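Local structure of lipoprotein LpqN (Mycobacterium tuberculosis, 6E5F) at residues A[171-176]-A[180-185]; A[201-206]-A[211-216]. The protein supports cell envelope biogenesis, interacts with the periplasmic loops of the mycolate transporters MmpL3 and MmpL11, and holds a lauryl trehalose glycolipid in its pocket. One frame throughout, in Å; residues are numbered along the deposited sequence.

Contact 1. Residues A[171-176]-A[180-185]. With L6T (alpha-D-glucopyranosyl 6-O-dodecyl-alpha-D-glucopyranoside), chain B.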
loop_
_atom_site.group_PDB
_atom_site.type_symbol
_atom_site.label_atom_id
_atom_site.label_comp_id
_atom_site.label_asym_id
_atom_site.label_seq_id
_atom_site.Cartn_x
_atom_site.Cartn_y
_atom_site.Cartn_z
ATOM N N GLY A 171 8.681 -5.040 3.409
ATOM C CA GLY A 171 9.535 -3.940 3.037
ATOM C C GLY A 171 10.929 -4.435 2.723
ATOM O O GLY A 171 11.295 -5.569 3.036
ATOM N N GLY A 172 11.685 -3.563 2.086
ATOM C CA GLY A 172 13.064 -3.876 1.769
ATOM C C GLY A 172 13.677 -2.749 0.986
ATOM O O GLY A 172 13.254 -1.595 1.087
ATOM N N SER A 173 14.704 -3.091 0.218
ATOM C CA SER A 173 15.414 -2.127 -0.601
ATOM C C SER A 173 15.449 -2.618 -2.037
ATOM O O SER A 173 15.377 -3.819 -2.303
ATOM C CB SER A 173 16.850 -1.931 -0.112
ATOM O OG SER A 173 16.871 -1.427 1.212
ATOM N N TYR A 174 15.550 -1.668 -2.963
ATOM C CA TYR A 174 15.771 -1.985 -4.366
ATOM C C TYR A 174 16.577 -0.849 -4.973
ATOM O O TYR A 174 16.698 0.233 -4.392
ATOM C CB TYR A 174 14.459 -2.247 -5.126
ATOM C CG TYR A 174 13.725 -1.022 -5.632
ATOM C CD1 TYR A 174 13.235 -0.069 -4.756
ATOM C CD2 TYR A 174 13.495 -0.839 -6.992
ATOM C CE1 TYR A 174 12.558 1.050 -5.222
ATOM C CE2 TYR A 174 12.811 0.269 -7.461
ATOM C CZ TYR A 174 12.345 1.210 -6.569
ATOM O OH TYR A 174 11.665 2.320 -7.019
ATOM N N SER A 175 17.166 -1.118 -6.134
ATOM C CA SER A 175 18.013 -0.157 -6.824
ATOM C C SER A 175 17.265 0.424 -8.013
ATOM O O SER A 175 16.714 -0.320 -8.830
ATOM C CB SER A 175 19.303 -0.822 -7.307
ATOM O OG SER A 175 20.124 -1.181 -6.210
ATOM N N LYS A 176 17.244 1.752 -8.102
ATOM C CA LYS A 176 16.625 2.452 -9.220
ATOM C C LYS A 176 17.553 3.576 -9.644
ATOM O O LYS A 176 17.902 4.436 -8.830
ATOM C CB LYS A 176 15.253 3.008 -8.829
ATOM C CG LYS A 176 14.661 3.965 -9.855
ATOM C CD LYS A 176 13.142 3.992 -9.794
ATOM C CE LYS A 176 12.575 5.031 -10.749
ATOM N NZ LYS A 176 11.129 4.809 -11.022
ATOM N N LEU A 180 20.000 3.265 -4.111
ATOM C CA LEU A 180 19.263 2.362 -3.241
ATOM C C LEU A 180 18.051 3.089 -2.675
ATOM O O LEU A 180 18.163 4.219 -2.194
ATOM C CB LEU A 180 20.162 1.873 -2.109
ATOM C CG LEU A 180 19.669 0.636 -1.358
ATOM C CD1 LEU A 180 19.571 -0.565 -2.292
ATOM C CD2 LEU A 180 20.576 0.328 -0.178
ATOM N N ARG A 181 16.898 2.437 -2.738
ATOM C CA ARG A 181 15.652 2.999 -2.239
ATOM C C ARG A 181 15.019 2.027 -1.262
ATOM O O ARG A 181 15.084 0.811 -1.458
ATOM C CB ARG A 181 14.660 3.262 -3.383
ATOM C CG ARG A 181 15.228 4.089 -4.529
ATOM C CD ARG A 181 14.132 4.524 -5.494
ATOM N NE ARG A 181 13.200 5.447 -4.848
ATOM C CZ ARG A 181 13.370 6.765 -4.794
ATOM N NH1 ARG A 181 14.428 7.331 -5.360
ATOM N NH2 ARG A 181 12.479 7.518 -4.170
ATOM N N THR A 182 14.407 2.565 -0.213
ATOM C CA THR A 182 13.592 1.772 0.697
ATOM C C THR A 182 12.154 1.783 0.196
ATOM O O THR A 182 11.601 2.844 -0.112
ATOM C CB THR A 182 13.668 2.346 2.109
ATOM O OG1 THR A 182 15.017 2.229 2.588
ATOM C CG2 THR A 182 12.736 1.606 3.049
ATOM N N VAL A 183 11.563 0.599 0.096
ATOM C CA VAL A 183 10.199 0.445 -0.389
ATOM C C VAL A 183 9.464 -0.498 0.547
ATOM O O VAL A 183 10.040 -1.434 1.104
ATOM C CB VAL A 183 10.176 -0.085 -1.840
ATOM C CG1 VAL A 183 10.739 -1.506 -1.912
ATOM C CG2 VAL A 183 8.770 -0.031 -2.395
ATOM N N ALA A 184 8.173 -0.248 0.715
ATOM C CA ALA A 184 7.368 -1.144 1.516
ATOM C C ALA A 184 5.931 -1.016 1.062
ATOM O O ALA A 184 5.518 0.005 0.500
ATOM C CB ALA A 184 7.462 -0.820 3.001
ATOM N N GLN A 185 5.174 -2.071 1.319
ATOM C CA GLN A 185 3.781 -2.100 0.917
ATOM C C GLN A 185 2.975 -2.821 1.978
ATOM O O GLN A 185 3.289 -3.958 2.338
ATOM C CB GLN A 185 3.626 -2.802 -0.426
ATOM C CG GLN A 185 2.204 -2.811 -0.955
ATOM C CD GLN A 185 2.109 -3.547 -2.257
ATOM O OE1 GLN A 185 2.254 -4.767 -2.300
ATOM N NE2 GLN A 185 1.862 -2.812 -3.336
HETATM C C1 L6T B . 16.874 -5.659 3.592
HETATM C C2 L6T B . 17.604 -4.643 2.729
HETATM C C3 L6T B . 18.015 -3.462 3.578
HETATM C C4 L6T B . 16.776 -2.871 4.222
HETATM C C5 L6T B . 16.120 -3.950 5.081
HETATM C C6 L6T B . 14.893 -3.373 5.845
HETATM C CAA L6T B . 17.150 -7.318 5.209
HETATM C CAO L6T B . 18.443 -8.762 3.818
HETATM C CAP L6T B . 18.340 -9.876 2.774
HETATM C CAR L6T B . 19.254 -9.245 5.009
HETATM C CAT L6T B . 19.343 -8.121 6.023
HETATM C CAV L6T B . 17.937 -7.744 6.437
HETATM C CAX L6T B . 12.778 -2.558 5.276
HETATM C CAY L6T B . 12.492 -1.194 5.973
HETATM C CAZ L6T B . 11.039 -0.950 5.570
HETATM C CBA L6T B . 10.485 0.104 6.530
HETATM C CBB L6T B . 9.428 0.753 5.627
HETATM C CBC L6T B . 8.245 1.092 6.487
HETATM C CBD L6T B . 7.120 1.626 5.534
HETATM C CBE L6T B . 5.825 1.410 6.277
HETATM C CBF L6T B . 4.928 0.297 5.623
HETATM C CBG L6T B . 4.214 0.865 4.379
HETATM C CBH L6T B . 3.362 2.065 4.739
HETATM C CBI L6T B . 2.546 1.893 6.026
HETATM O O1 L6T B . 17.757 -6.163 4.606
HETATM O O2 L6T B . 18.772 -5.248 2.164
HETATM O O3 L6T B . 18.662 -2.479 2.761
HETATM O O4 L6T B . 17.159 -1.760 5.031
HETATM O O5 L6T B . 15.724 -5.046 4.225
HETATM O O6 L6T B . 14.146 -2.695 4.875
HETATM O OAN L6T B . 17.117 -8.396 4.249
HETATM O OAQ L6T B . 17.603 -10.973 3.316
HETATM O OAS L6T B . 20.573 -9.615 4.585
HETATM O OAU L6T B . 20.087 -8.554 7.170
HETATM O OAW L6T B . 17.983 -6.663 7.378
HETATM O O HOH W 1 17.201 1.189 1.230
HETATM O O HOH W 2 16.186 6.453 -7.522
#
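Gly172 and Val183 exchange a reciprocal pair of backbone hydrogen bonds, each 2.9 Å (Gly172 N to Val183 O and Val183 N to Gly172 O), and Tyr174 does the same with Arg181. Between these pairs Ser173 faces Thr182 as a non-hydrogen-bonded pair. The two strands thus form an antiparallel beta hairpin, its faces put to different uses.

On the face of Tyr174, Arg181 and Val183, contacts are mainly apolar. The phenol ring and the arginine methylenes run side by side, Tyr174 CE1 lying 3.6 Å from Arg181 CB, while ring and guanidinium planes stand 71° apart. Arg181 bends at chi3 (66°), and its charged end forms salt bridges with Asp204 and Asp117; a water also ties Arg181 NH1 to Lys176 O.

The other face holds the glycolipid. Ser173, a short hydroxyl that reaches the sugar straight from the strand, hydrogen-bonds through OG to sugar O3 at 2.6 Å; a water joins Ser173 OG to Thr182 OG1, which also bonds Thr210. Ala184 CB, a single methyl, lets tail carbon CBD lie 3.5 Å away. At Gly171 a CB would clash with tail carbon CAZ, so glycine leaves the alkyl chain room.

Contact 2. Residues A[201-206]-A[211-216]; sequences LNADAL and MTLMDA. With L6T (alpha-D-glucopyranosyl 6-O-dodecyl-alpha-D-glucopyranoside), chain B.
Leu213 reaches from the helix onto the strand and lays its isobutyl group over Ala203, Asp204 and Ala205. Its CB points at the strand and serves as the stalk of the group. With CG anti to the carbonyl carbon (chi1 -69°), the branch is carried down to Ala205, whose CB lies 3.7 Å from Leu213 CG. Leu213 CD1 packs on Ala205 CB at 3.6 Å and also covers the peptide link from Asp204, 3.8 Å from Asp204 C. Leu213 CD2 lies 3.9 Å from Asp204 O, with Ala203 CB and Ala205 CB both about 4.1 Å from it. A branched leucine suits this place because one residue can touch both alanines, and their single methyls let the helix settle close to the sheet. The side chain of Asp204, between them in sequence, leaves the backbone on the side away from the helix; its carboxylate is engaged by Arg181. Trp93, Pro119 and Thr182 also touch Leu213.

Beside this patch runs the dodecyl tail. Ala203 CB meets tail carbon CBD at 3.8 Å, while Met214, one residue past Leu213 on the helix, brings its CG to 3.7 Å from tail carbon CBA. The unbranched thioether side chain and the small alanine both offer apolar surface to a slender alkyl chain. The segments 201-206 and 211-216 run roughly antiparallel, 152° between their directions. A helix packed along an antiparallel sheet is consistent with the Mog1p/PsbP clan to which the family belongs; here the apolar cleft beside the interface holds the alkyl tail of the glycolipid.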
loop_
_atom_site.group_PDB
_atom_site.type_symbol
_atom_site.label_atom_id
_atom_site.label_comp_id
_atom_site.label_asym_id
_atom_site.label_seq_id
_atom_site.Cartn_x
_atom_site.Cartn_y
_atom_site.Cartn_z
ATOM N N LEU A 201 -0.938 0.545 0.724
ATOM C CA LEU A 201 -0.142 1.705 1.098
ATOM C C LEU A 201 1.284 1.442 0.627
ATOM O O LEU A 201 1.919 0.478 1.071
ATOM C CB LEU A 201 -0.195 1.939 2.605
ATOM C CG LEU A 201 -1.601 2.103 3.204
ATOM C CD1 LEU A 201 -1.519 2.226 4.720
ATOM C CD2 LEU A 201 -2.324 3.300 2.611
ATOM N N ASN A 202 1.751 2.267 -0.291
ATOM C CA ASN A 202 3.043 2.083 -0.952
ATOM C C ASN A 202 3.987 3.170 -0.457
ATOM O O ASN A 202 3.804 4.347 -0.784
ATOM C CB ASN A 202 2.867 2.192 -2.467
ATOM C CG ASN A 202 2.041 1.061 -3.050
ATOM O OD1 ASN A 202 2.025 -0.042 -2.521
ATOM N ND2 ASN A 202 1.357 1.330 -4.152
ATOM N N ALA A 203 4.997 2.776 0.313
ATOM C CA ALA A 203 5.985 3.714 0.836
ATOM C C ALA A 203 7.262 3.641 0.009
ATOM O O ALA A 203 7.687 2.554 -0.391
ATOM C CB ALA A 203 6.300 3.384 2.296
ATOM N N ASP A 204 7.860 4.801 -0.253
ATOM C CA ASP A 204 9.102 4.847 -1.013
ATOM C C ASP A 204 9.929 6.042 -0.570
ATOM O O ASP A 204 9.405 7.142 -0.390
ATOM C CB ASP A 204 8.804 4.941 -2.513
ATOM C CG ASP A 204 10.019 5.345 -3.327
ATOM O OD1 ASP A 204 10.909 4.500 -3.540
ATOM O OD2 ASP A 204 10.084 6.518 -3.755
ATOM N N ALA A 205 11.227 5.815 -0.392
ATOM C CA ALA A 205 12.149 6.898 -0.074
ATOM C C ALA A 205 13.558 6.466 -0.445
ATOM O O ALA A 205 13.848 5.276 -0.587
ATOM C CB ALA A 205 12.089 7.267 1.412
ATOM N N LEU A 206 14.428 7.455 -0.610
ATOM C CA LEU A 206 15.848 7.157 -0.729
ATOM C C LEU A 206 16.336 6.475 0.543
ATOM O O LEU A 206 15.830 6.723 1.640
ATOM C CB LEU A 206 16.635 8.444 -0.967
ATOM C CG LEU A 206 16.415 9.103 -2.333
ATOM C CD1 LEU A 206 16.891 10.545 -2.317
ATOM C CD2 LEU A 206 17.127 8.317 -3.429
ATOM N N MET A 211 14.385 6.032 7.941
ATOM C CA MET A 211 13.752 6.232 9.241
ATOM C C MET A 211 12.535 7.141 9.144
ATOM O O MET A 211 11.590 6.992 9.927
ATOM C CB MET A 211 14.754 6.812 10.238
ATOM C CG MET A 211 14.235 6.868 11.672
ATOM S SD MET A 211 13.976 5.237 12.408
ATOM C CE MET A 211 15.656 4.624 12.451
ATOM N N THR A 212 12.536 8.086 8.201
ATOM C CA THR A 212 11.360 8.930 8.011
ATOM C C THR A 212 10.141 8.094 7.649
ATOM O O THR A 212 9.041 8.332 8.163
ATOM C CB THR A 212 11.641 9.976 6.931
ATOM O OG1 THR A 212 12.854 10.669 7.239
ATOM C CG2 THR A 212 10.501 10.982 6.847
ATOM N N LEU A 213 10.312 7.104 6.766
ATOM C CA LEU A 213 9.211 6.209 6.435
ATOM C C LEU A 213 8.757 5.425 7.657
ATOM O O LEU A 213 7.555 5.280 7.908
ATOM C CB LEU A 213 9.629 5.236 5.335
ATOM C CG LEU A 213 9.857 5.779 3.930
ATOM C CD1 LEU A 213 10.191 4.634 2.986
ATOM C CD2 LEU A 213 8.640 6.550 3.433
ATOM N N MET A 214 9.712 4.883 8.418
ATOM C CA MET A 214 9.355 4.031 9.546
ATOM C C MET A 214 8.575 4.809 10.599
ATOM O O MET A 214 7.613 4.292 11.173
ATOM C CB MET A 214 10.615 3.410 10.149
ATOM C CG MET A 214 11.439 2.604 9.143
ATOM S SD MET A 214 12.764 1.626 9.871
ATOM C CE MET A 214 11.823 0.407 10.766
ATOM N N ASP A 215 8.971 6.058 10.858
ATOM C CA ASP A 215 8.231 6.884 11.808
ATOM C C ASP A 215 6.791 7.082 11.351
ATOM O O ASP A 215 5.849 6.938 12.138
ATOM C CB ASP A 215 8.931 8.234 11.982
ATOM C CG ASP A 215 10.244 8.121 12.730
ATOM O OD1 ASP A 215 10.429 7.133 13.471
ATOM O OD2 ASP A 215 11.092 9.028 12.585
ATOM N N ALA A 216 6.600 7.412 10.071
ATOM C CA ALA A 216 5.252 7.614 9.553
ATOM C C ALA A 216 4.430 6.337 9.634
ATOM O O ALA A 216 3.220 6.390 9.876
ATOM C CB ALA A 216 5.323 8.103 8.107
HETATM C C1 L6T B . 16.874 -5.659 3.592
HETATM C C2 L6T B . 17.604 -4.643 2.729
HETATM C C3 L6T B . 18.015 -3.462 3.578
HETATM C C4 L6T B . 16.776 -2.871 4.222
HETATM C C5 L6T B . 16.120 -3.950 5.081
HETATM C C6 L6T B . 14.893 -3.373 5.845
HETATM C CAA L6T B . 17.150 -7.318 5.209
HETATM C CAO L6T B . 18.443 -8.762 3.818
HETATM C CAP L6T B . 18.340 -9.876 2.774
HETATM C CAR L6T B . 19.254 -9.245 5.009
HETATM C CAT L6T B . 19.343 -8.121 6.023
HETATM C CAV L6T B . 17.937 -7.744 6.437
HETATM C CAX L6T B . 12.778 -2.558 5.276
HETATM C CAY L6T B . 12.492 -1.194 5.973
HETATM C CAZ L6T B . 11.039 -0.950 5.570
HETATM C CBA L6T B . 10.485 0.104 6.530
HETATM C CBB L6T B . 9.428 0.753 5.627
HETATM C CBC L6T B . 8.245 1.092 6.487
HETATM C CBD L6T B . 7.120 1.626 5.534
HETATM C CBE L6T B . 5.825 1.410 6.277
HETATM C CBF L6T B . 4.928 0.297 5.623
HETATM C CBG L6T B . 4.214 0.865 4.379
HETATM C CBH L6T B . 3.362 2.065 4.739
HETATM C CBI L6T B . 2.546 1.893 6.026
HETATM O O1 L6T B . 17.757 -6.163 4.606
HETATM O O2 L6T B . 18.772 -5.248 2.164
HETATM O O3 L6T B . 18.662 -2.479 2.761
HETATM O O4 L6T B . 17.159 -1.760 5.031
HETATM O O5 L6T B . 15.724 -5.046 4.225
HETATM O O6 L6T B . 14.146 -2.695 4.875
HETATM O OAN L6T B . 17.117 -8.396 4.249
HETATM O OAQ L6T B . 17.603 -10.973 3.316
HETATM O OAS L6T B . 20.573 -9.615 4.585
HETATM O OAU L6T B . 20.087 -8.554 7.170
HETATM O OAW L6T B . 17.983 -6.663 7.378
#

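In the fold
The two contacts follow one another along the chain: contact 1 closes the hairpin of strands 165-176 and 179-192, and contact 2 joins the next strand, 195-206, to helix 210-223. Their centres lie 10 Å apart. Strands 179-192 and 195-206 are neighbours in the same antiparallel sheet, linked, probably, by a backbone hydrogen bond from Thr182 N to Ala205 O. One glycolipid spans both contacts, its sugar end at contact 1 and its dodecyl tail continuing to contact 2. Together with strand 152-162, these consecutive elements line one pocket, polar where Ser173 meets the sugar and apolar along the tail.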